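Local coordinates for protein GCN5-related N-acetyltransferase (Kribbella flavida, PDB 4MY0) that binds acetyl-coenzyme A and probably transfers its acetyl group to an amine, perhaps that of an aminoglycoside, at residues 141-146 / 255-260; 223-228 / 251-256. One frame throughout, in Å; residues are numbered along the deposited sequence.

Interaction 1 (141-146 / 255-260); sequences YRFSFQ and AYLSPN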
ATOM      1  N   TYR C 141       6.897  21.124  12.212  1.00 20.44           N
ATOM      2  CA  TYR C 141       6.445  19.806  12.661  1.00 22.81           C
ATOM      3  C   TYR C 141       4.972  19.623  12.353  1.00 25.64           C
ATOM      4  O   TYR C 141       4.177  20.545  12.562  1.00 23.94           O
ATOM      5  CB  TYR C 141       6.595  19.666  14.182  1.00 23.18           C
ATOM      6  CG  TYR C 141       7.993  19.800  14.736  1.00 28.37           C
ATOM      7  CD1 TYR C 141       8.800  18.683  14.931  1.00 28.69           C
ATOM      8  CD2 TYR C 141       8.483  21.039  15.117  1.00 33.32           C
ATOM      9  CE1 TYR C 141      10.076  18.809  15.468  1.00 35.10           C
ATOM     10  CE2 TYR C 141       9.755  21.175  15.652  1.00 37.83           C
ATOM     11  CZ  TYR C 141      10.544  20.061  15.826  1.00 41.43           C
ATOM     12  OH  TYR C 141      11.808  20.211  16.359  1.00 49.59           O
ATOM     13  N   ARG C 142       4.597  18.430  11.894  1.00 17.07           N
ATOM     14  CA  ARG C 142       3.179  18.090  11.799  1.00 20.49           C
ATOM     15  C   ARG C 142       2.885  16.853  12.640  1.00 21.67           C
ATOM     16  O   ARG C 142       3.500  15.810  12.444  1.00 21.04           O
ATOM     17  CB  ARG C 142       2.709  17.871  10.343  1.00 18.65           C
ATOM     18  CG  ARG C 142       1.155  17.960  10.207  1.00 22.05           C
ATOM     19  CD  ARG C 142       0.623  17.370   8.889  1.00 24.50           C
ATOM     20  NE  ARG C 142       0.789  15.916   8.821  1.00 25.61           N
ATOM     21  CZ  ARG C 142       0.236  15.147   7.888  1.00 30.47           C
ATOM     22  NH1 ARG C 142      -0.524  15.696   6.954  1.00 26.92           N
ATOM     23  NH2 ARG C 142       0.442  13.834   7.883  1.00 30.93           N
ATOM     24  N   PHE C 143       1.946  16.969  13.572  1.00 17.58           N
ATOM     25  CA  PHE C 143       1.552  15.823  14.388  1.00 20.19           C
ATOM     26  C   PHE C 143       0.115  15.420  14.086  1.00 22.20           C
ATOM     27  O   PHE C 143      -0.669  16.237  13.594  1.00 25.11           O
ATOM     28  CB  PHE C 143       1.731  16.139  15.879  1.00 22.97           C
ATOM     29  CG  PHE C 143       3.177  16.322  16.278  1.00 27.07           C
ATOM     30  CD1 PHE C 143       4.021  15.222  16.397  1.00 25.76           C
ATOM     31  CD2 PHE C 143       3.693  17.587  16.508  1.00 28.57           C
ATOM     32  CE1 PHE C 143       5.367  15.389  16.749  1.00 28.55           C
ATOM     33  CE2 PHE C 143       5.037  17.761  16.868  1.00 26.42           C
ATOM     34  CZ  PHE C 143       5.865  16.665  16.988  1.00 27.28           C
ATOM     35  N   SER C 144      -0.232  14.162  14.355  1.00 20.69           N
ATOM     36  CA  SER C 144      -1.582  13.696  14.056  1.00 22.76           C
ATOM     37  C   SER C 144      -2.262  13.162  15.308  1.00 23.41           C
ATOM     38  O   SER C 144      -1.720  12.292  15.999  1.00 21.03           O
ATOM     39  CB  SER C 144      -1.549  12.617  12.963  1.00 26.92           C
ATOM     40  OG  SER C 144      -0.842  13.074  11.819  1.00 29.31           O
ATOM     41  N   PHE C 145      -3.456  13.680  15.587  1.00 24.61           N
ATOM     42  CA  PHE C 145      -4.213  13.270  16.762  1.00 26.14           C
ATOM     43  C   PHE C 145      -5.519  12.597  16.364  1.00 24.33           C
ATOM     44  O   PHE C 145      -5.971  12.718  15.213  1.00 22.26           O
ATOM     45  CB  PHE C 145      -4.515  14.498  17.630  1.00 24.51           C
ATOM     46  CG  PHE C 145      -3.282  15.275  18.022  1.00 26.75           C
ATOM     47  CD1 PHE C 145      -2.600  14.969  19.185  1.00 23.97           C
ATOM     48  CD2 PHE C 145      -2.792  16.297  17.209  1.00 28.21           C
ATOM     49  CE1 PHE C 145      -1.448  15.672  19.549  1.00 25.11           C
ATOM     50  CE2 PHE C 145      -1.638  17.016  17.565  1.00 25.80           C
ATOM     51  CZ  PHE C 145      -0.962  16.698  18.731  1.00 23.47           C
ATOM     52  N   GLN C 146      -6.131  11.890  17.308  1.00 28.15           N
ATOM     53  CA  GLN C 146      -7.466  11.335  17.083  1.00 29.23           C
ATOM     54  C   GLN C 146      -8.488  12.442  17.333  1.00 26.60           C
ATOM     55  O   GLN C 146      -8.476  13.084  18.391  1.00 27.47           O
ATOM     56  CB  GLN C 146      -7.735  10.151  18.019  1.00 27.59           C
ATOM     57  CG  GLN C 146      -6.596   9.140  18.080  1.00 32.89           C
ATOM     58  CD  GLN C 146      -6.912   7.945  18.987  1.00 44.59           C
ATOM     59  OE1 GLN C 146      -8.078   7.652  19.277  1.00 49.73           O
ATOM     60  NE2 GLN C 146      -5.869   7.254  19.437  1.00 45.68           N
ATOM     61  N   ALA C 255      -1.949  18.497  12.890  1.00 20.84           N
ATOM     62  CA  ALA C 255      -1.711  19.863  13.352  1.00 23.44           C
ATOM     63  C   ALA C 255      -0.272  20.297  13.172  1.00 24.50           C
ATOM     64  O   ALA C 255       0.676  19.546  13.465  1.00 20.69           O
ATOM     65  CB  ALA C 255      -2.136  20.030  14.797  1.00 22.39           C
ATOM     66  N   TYR C 256      -0.117  21.518  12.684  1.00 25.56           N
ATOM     67  CA  TYR C 256       1.182  22.163  12.676  1.00 26.94           C
ATOM     68  C   TYR C 256       1.346  22.913  13.983  1.00 25.86           C
ATOM     69  O   TYR C 256       0.550  23.805  14.314  1.00 25.58           O
ATOM     70  CB  TYR C 256       1.308  23.100  11.476  1.00 24.70           C
ATOM     71  CG  TYR C 256       1.433  22.330  10.195  1.00 22.95           C
ATOM     72  CD1 TYR C 256       2.656  21.783   9.819  1.00 21.05           C
ATOM     73  CD2 TYR C 256       0.327  22.111   9.370  1.00 22.54           C
ATOM     74  CE1 TYR C 256       2.783  21.050   8.658  1.00 18.55           C
ATOM     75  CE2 TYR C 256       0.451  21.384   8.194  1.00 23.70           C
ATOM     76  CZ  TYR C 256       1.687  20.858   7.850  1.00 21.66           C
ATOM     77  OH  TYR C 256       1.840  20.129   6.693  1.00 27.77           O
ATOM     78  N   LEU C 257       2.371  22.520  14.736  1.00 24.98           N
ATOM     79  CA  LEU C 257       2.677  23.125  16.028  1.00 33.65           C
ATOM     80  C   LEU C 257       4.031  22.652  16.557  1.00 39.52           C
ATOM     81  O   LEU C 257       4.598  21.681  16.056  1.00 42.28           O
ATOM     82  CB  LEU C 257       1.580  22.809  17.048  1.00 37.66           C
ATOM     83  CG  LEU C 257       0.771  21.522  16.968  1.00 32.54           C
ATOM     84  CD1 LEU C 257       1.537  20.351  17.523  1.00 32.57           C
ATOM     85  CD2 LEU C 257      -0.503  21.743  17.748  1.00 26.78           C
ATOM     86  N   SER C 258       4.541  23.335  17.574  1.00 38.13           N
ATOM     87  CA  SER C 258       5.785  22.915  18.217  1.00 38.72           C
ATOM     88  C   SER C 258       5.613  21.595  18.974  1.00 43.38           C
ATOM     89  O   SER C 258       4.508  21.275  19.419  1.00 43.88           O
ATOM     90  CB  SER C 258       6.255  24.009  19.171  1.00 45.37           C
ATOM     91  OG  SER C 258       7.052  23.466  20.208  1.00 51.21           O
ATOM     92  N   PRO C 259       6.705  20.814  19.131  1.00 45.84           N
ATOM     93  CA  PRO C 259       6.615  19.627  19.995  1.00 45.86           C
ATOM     94  C   PRO C 259       6.476  20.044  21.460  1.00 46.38           C
ATOM     95  O   PRO C 259       6.193  19.194  22.309  1.00 48.22           O
ATOM     96  CB  PRO C 259       7.951  18.910  19.761  1.00 45.85           C
ATOM     97  CG  PRO C 259       8.892  19.994  19.298  1.00 47.15           C
ATOM     98  CD  PRO C 259       8.047  20.979  18.542  1.00 45.87           C
ATOM     99  N   ASN C 260       6.658  21.337  21.735  1.00 44.33           N
ATOM    100  CA  ASN C 260       6.392  21.920  23.056  1.00 46.93           C
ATOM    101  C   ASN C 260       4.955  22.406  23.273  1.00 41.49           C
ATOM    102  O   ASN C 260       4.635  22.934  24.341  1.00 42.34           O
ATOM    103  CB  ASN C 260       7.337  23.094  23.322  1.00 53.14           C
ATOM    104  CG  ASN C 260       8.703  22.648  23.775  1.00 60.82           C
ATOM    105  OD1 ASN C 260       8.839  21.633  24.462  1.00 62.10           O
ATOM    106  ND2 ASN C 260       9.732  23.402  23.393  1.00 63.91           N
TER
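Ala-255 O is the best-held polar atom here, gripped by one hydrogen bond and one CA-H...O contact. The bond comes from Phe-143 N at 2.9 Å, lies in the carbonyl plane and is nearly straight. The weaker contact comes from the CA of Arg-142. The return bond, from Ala-255 N to Phe-143 O, is shorter at 2.7 Å and runs nearly along the C=O axis. Phe-143 and Ala-255 thus form an antiparallel hydrogen-bonded pair, and Arg-142 and Tyr-256 the adjoining non-hydrogen-bonded pair. Past Tyr-256 the pairing frays: Leu-257 N reaches Tyr-141 O by a weak bond.

On one face of the sheet, Arg-142 CG stands anti to its own backbone N (chi1 -162°). This lays the alkyl chain over one face of the Tyr-256 ring, with CG 3.8 Å from the ring centroid. The guanidinium lies beyond, its plane oblique to the ring. Arg-140 adds a cation-pi contact to the same tyrosine. On the other face, Phe-143 CD2 meets Leu-257 CD1 at 3.6 Å, the methyl lying at the ring edge. Pro-259 CD sits over one face of the Tyr-141 ring, 3.6 Å from its centroid, a CH-pi contact. Phe-145 turns its ring edge to Ala-255 CB. His-139 of a second subunit also packs on Pro-259.

The backbone bonds set the register of strands 135-146 and 252-256. An ST turn, Asn-260 N to Ser-258 OG, shapes the loop after Tyr-256. Once the backbone bonds fade, this loop meets strand 135-146 largely through apolar and CH-pi contacts.

Interaction 2 (223-228 / 251-256); sequences LQVDEL and RTVHAY
Four backbone hydrogen bonds join strands 223-225 and 252-256 in parallel. Leu-223 N donates to Thr-252 O at 3.1 Å, and Leu-223 O accepts from His-254 N at 2.7 Å. Val-225 N then donates to His-254 O at 2.7 Å. The ladder closes with Tyr-256 N to Val-225 O, almost straight at 178°.

On one face of the sheet two valines touch. Val-225 CG2, anti to the carbonyl carbon, touches Val-253 CG1 at 3.8 Å. Val-225 CB also rests against Ala-255 CB. Trp-240 and Val-243 of helix 233-244 pack on Val-225 on this side.

The other face carries Gln-224, His-254 and Tyr-256. Gln-224 CG is anti to the backbone N (chi1 167°), and the chain runs out extended. Its CD meets Tyr-256 CE2 at 3.7 Å, at the ring edge and in the ring plane. The amide stands almost perpendicular to the ring, at 88°. NE2 donates to Asp-226 OD1 at 2.7 Å, close to the amide plane, which limits rotation of the amide. An alanine here would probably leave Asp-226 OD1 without this donor and the Tyr-256 edge less well packed. His-254 sits beside Leu-223 O, and its ND1 is hydrogen-bonded to Ser-144 OG on strand 135-146.

Further out, a water bridges Tyr-256 O and Leu-228 N, where the strands have parted. Asp-226 and Glu-227 form a classic beta bulge opposite Val-215. Leu-223 is about 9 Å from a bound acetyl-CoA, measured between the side chain and the ligand. Strand 222-230, helix 233-244 and strand 252-256 make up a beta-alpha-beta unit within the range of the second GNAT domain.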
ATOM      1  N   LEU C 223      -8.925  16.457   9.109  1.00 20.85           N
ATOM      2  CA  LEU C 223      -8.827  17.892   9.336  1.00 24.92           C
ATOM      3  C   LEU C 223      -7.372  18.248   9.617  1.00 22.80           C
ATOM      4  O   LEU C 223      -6.587  17.428  10.136  1.00 21.70           O
ATOM      5  CB  LEU C 223      -9.729  18.323  10.491  1.00 24.71           C
ATOM      6  CG  LEU C 223     -11.223  18.159  10.246  1.00 27.36           C
ATOM      7  CD1 LEU C 223     -11.987  18.376  11.540  1.00 30.79           C
ATOM      8  CD2 LEU C 223     -11.700  19.131   9.181  1.00 23.42           C
ATOM      9  N   GLN C 224      -7.004  19.457   9.229  1.00 20.53           N
ATOM     10  CA  GLN C 224      -5.650  19.927   9.439  1.00 20.88           C
ATOM     11  C   GLN C 224      -5.719  21.295  10.112  1.00 17.79           C
ATOM     12  O   GLN C 224      -6.391  22.202   9.623  1.00 18.40           O
ATOM     13  CB  GLN C 224      -4.929  20.056   8.108  1.00 22.91           C
ATOM     14  CG  GLN C 224      -3.630  20.829   8.225  1.00 29.59           C
ATOM     15  CD  GLN C 224      -2.998  21.095   6.883  1.00 37.61           C
ATOM     16  OE1 GLN C 224      -2.599  20.168   6.187  1.00 37.99           O
ATOM     17  NE2 GLN C 224      -2.903  22.373   6.508  1.00 43.41           N
ATOM     18  N   VAL C 225      -5.025  21.433  11.232  1.00 21.03           N
ATOM     19  CA  VAL C 225      -4.964  22.716  11.931  1.00 21.79           C
ATOM     20  C   VAL C 225      -3.744  23.481  11.415  1.00 22.69           C
ATOM     21  O   VAL C 225      -2.621  22.984  11.508  1.00 23.45           O
ATOM     22  CB  VAL C 225      -4.881  22.493  13.447  1.00 21.83           C
ATOM     23  CG1 VAL C 225      -4.604  23.805  14.181  1.00 22.43           C
ATOM     24  CG2 VAL C 225      -6.175  21.842  13.951  1.00 22.96           C
ATOM     25  N   ASP C 226      -3.967  24.657  10.824  1.00 23.34           N
ATOM     26  CA  ASP C 226      -2.867  25.500  10.348  1.00 24.02           C
ATOM     27  C   ASP C 226      -2.238  26.235  11.521  1.00 25.62           C
ATOM     28  O   ASP C 226      -1.031  26.481  11.547  1.00 26.77           O
ATOM     29  CB  ASP C 226      -3.353  26.545   9.334  1.00 30.34           C
ATOM     30  CG  ASP C 226      -3.697  25.952   7.980  1.00 39.36           C
ATOM     31  OD1 ASP C 226      -3.251  24.819   7.671  1.00 40.81           O
ATOM     32  OD2 ASP C 226      -4.409  26.647   7.213  1.00 46.53           O
ATOM     33  N   GLU C 227      -3.071  26.623  12.480  1.00 27.45           N
ATOM     34  CA  GLU C 227      -2.586  27.379  13.622  1.00 23.63           C
ATOM     35  C   GLU C 227      -3.622  27.406  14.730  1.00 26.15           C
ATOM     36  O   GLU C 227      -4.814  27.614  14.467  1.00 27.32           O
ATOM     37  CB  GLU C 227      -2.205  28.817  13.215  1.00 23.45           C
ATOM     38  CG  GLU C 227      -1.625  29.632  14.379  1.00 32.10           C
ATOM     39  CD  GLU C 227      -1.081  31.006  13.957  1.00 43.53           C
ATOM     40  OE1 GLU C 227      -1.511  31.529  12.902  1.00 48.84           O
ATOM     41  OE2 GLU C 227      -0.226  31.562  14.693  1.00 45.35           O
ATOM     42  N   LEU C 228      -3.162  27.187  15.962  1.00 19.26           N
ATOM     43  CA  LEU C 228      -4.001  27.360  17.141  1.00 27.14           C
ATOM     44  C   LEU C 228      -3.205  28.151  18.156  1.00 26.15           C
ATOM     45  O   LEU C 228      -2.074  27.791  18.490  1.00 26.46           O
ATOM     46  CB  LEU C 228      -4.418  26.017  17.743  1.00 23.30           C
ATOM     47  CG  LEU C 228      -5.563  26.106  18.760  1.00 24.42           C
ATOM     48  CD1 LEU C 228      -6.429  24.835  18.723  1.00 20.69           C
ATOM     49  CD2 LEU C 228      -5.023  26.362  20.161  1.00 24.20           C
ATOM     50  N   ARG C 251     -11.727  11.190  11.298  1.00 25.92           N
ATOM     51  CA  ARG C 251     -11.163  10.376  12.367  1.00 26.59           C
ATOM     52  C   ARG C 251      -9.892  11.023  12.915  1.00 25.94           C
ATOM     53  O   ARG C 251      -9.579  10.918  14.111  1.00 23.33           O
ATOM     54  CB  ARG C 251     -10.866   8.956  11.875  1.00 32.43           C
ATOM     55  CG  ARG C 251     -12.069   7.997  11.918  1.00 46.22           C
ATOM     56  CD  ARG C 251     -13.209   8.465  11.014  1.00 54.69           C
ATOM     57  NE  ARG C 251     -14.257   7.461  10.844  1.00 59.48           N
ATOM     58  CZ  ARG C 251     -15.451   7.507  11.433  1.00 61.43           C
ATOM     59  NH1 ARG C 251     -16.335   6.537  11.212  1.00 63.37           N
ATOM     60  NH2 ARG C 251     -15.763   8.517  12.243  1.00 57.35           N
ATOM     61  N   THR C 252      -9.186  11.724  12.042  1.00 24.61           N
ATOM     62  CA  THR C 252      -7.854  12.228  12.363  1.00 28.69           C
ATOM     63  C   THR C 252      -7.731  13.744  12.186  1.00 28.53           C
ATOM     64  O   THR C 252      -8.260  14.319  11.230  1.00 26.24           O
ATOM     65  CB  THR C 252      -6.815  11.503  11.492  1.00 30.70           C
ATOM     66  OG1 THR C 252      -6.849  10.102  11.803  1.00 31.41           O
ATOM     67  CG2 THR C 252      -5.403  12.049  11.721  1.00 30.84           C
ATOM     68  N   VAL C 253      -7.034  14.386  13.118  1.00 24.72           N
ATOM     69  CA  VAL C 253      -6.690  15.794  12.988  1.00 20.74           C
ATOM     70  C   VAL C 253      -5.180  15.966  12.912  1.00 25.30           C
ATOM     71  O   VAL C 253      -4.474  15.630  13.861  1.00 27.31           O
ATOM     72  CB  VAL C 253      -7.171  16.607  14.195  1.00 21.27           C
ATOM     73  CG1 VAL C 253      -6.692  18.061  14.057  1.00 23.74           C
ATOM     74  CG2 VAL C 253      -8.694  16.554  14.308  1.00 18.83           C
ATOM     75  N   HIS C 254      -4.676  16.489  11.795  1.00 17.65           N
ATOM     76  CA  HIS C 254      -3.256  16.791  11.706  1.00 19.60           C
ATOM     77  C   HIS C 254      -3.059  18.227  12.209  1.00 26.40           C
ATOM     78  O   HIS C 254      -3.923  19.089  11.996  1.00 31.10           O
ATOM     79  CB  HIS C 254      -2.766  16.667  10.260  1.00 22.91           C
ATOM     80  CG  HIS C 254      -3.059  15.339   9.623  1.00 26.23           C
ATOM     81  ND1 HIS C 254      -2.513  14.156  10.075  1.00 27.22           N
ATOM     82  CD2 HIS C 254      -3.822  15.016   8.549  1.00 30.02           C
ATOM     83  CE1 HIS C 254      -2.935  13.159   9.314  1.00 31.49           C
ATOM     84  NE2 HIS C 254      -3.735  13.652   8.385  1.00 33.62           N
ATOM     85  N   ALA C 255      -1.949  18.497  12.890  1.00 20.84           N
ATOM     86  CA  ALA C 255      -1.711  19.863  13.352  1.00 23.44           C
ATOM     87  C   ALA C 255      -0.272  20.297  13.172  1.00 24.50           C
ATOM     88  O   ALA C 255       0.676  19.546  13.465  1.00 20.69           O
ATOM     89  CB  ALA C 255      -2.136  20.030  14.797  1.00 22.39           C
ATOM     90  N   TYR C 256      -0.117  21.518  12.684  1.00 25.56           N
ATOM     91  CA  TYR C 256       1.182  22.163  12.676  1.00 26.94           C
ATOM     92  C   TYR C 256       1.346  22.913  13.983  1.00 25.86           C
ATOM     93  O   TYR C 256       0.550  23.805  14.314  1.00 25.58           O
ATOM     94  CB  TYR C 256       1.308  23.100  11.476  1.00 24.70           C
ATOM     95  CG  TYR C 256       1.433  22.330  10.195  1.00 22.95           C
ATOM     96  CD1 TYR C 256       2.656  21.783   9.819  1.00 21.05           C
ATOM     97  CD2 TYR C 256       0.327  22.111   9.370  1.00 22.54           C
ATOM     98  CE1 TYR C 256       2.783  21.050   8.658  1.00 18.55           C
ATOM     99  CE2 TYR C 256       0.451  21.384   8.194  1.00 23.70           C
ATOM    100  CZ  TYR C 256       1.687  20.858   7.850  1.00 21.66           C
ATOM    101  OH  TYR C 256       1.840  20.129   6.693  1.00 27.77           O
TER
HETATM  102  O   HOH W   1      -0.357  25.940  16.046  1.00 30.22           O

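Interactions 1 and 2 share strand 252-256 and use its two edges. In 141-146 / 255-260 its partner is the antiparallel strand 135-146. In 223-228 / 251-256 it is the parallel strand 222-230. Ala-255 and Tyr-256 belong to both interactions, whose centres lie about 7 Å apart. Interaction 1 is the more buried; its aromatic contacts continue into a loop, and a second subunit touches it. Interaction 2 is partly buried, with more regular backbone bonding, aliphatic side chains on one face, Val-225 among them against helix 233-244, and a more polar face opposite. Besides the histidine bond, Phe-145 N to Val-253 O joins the two.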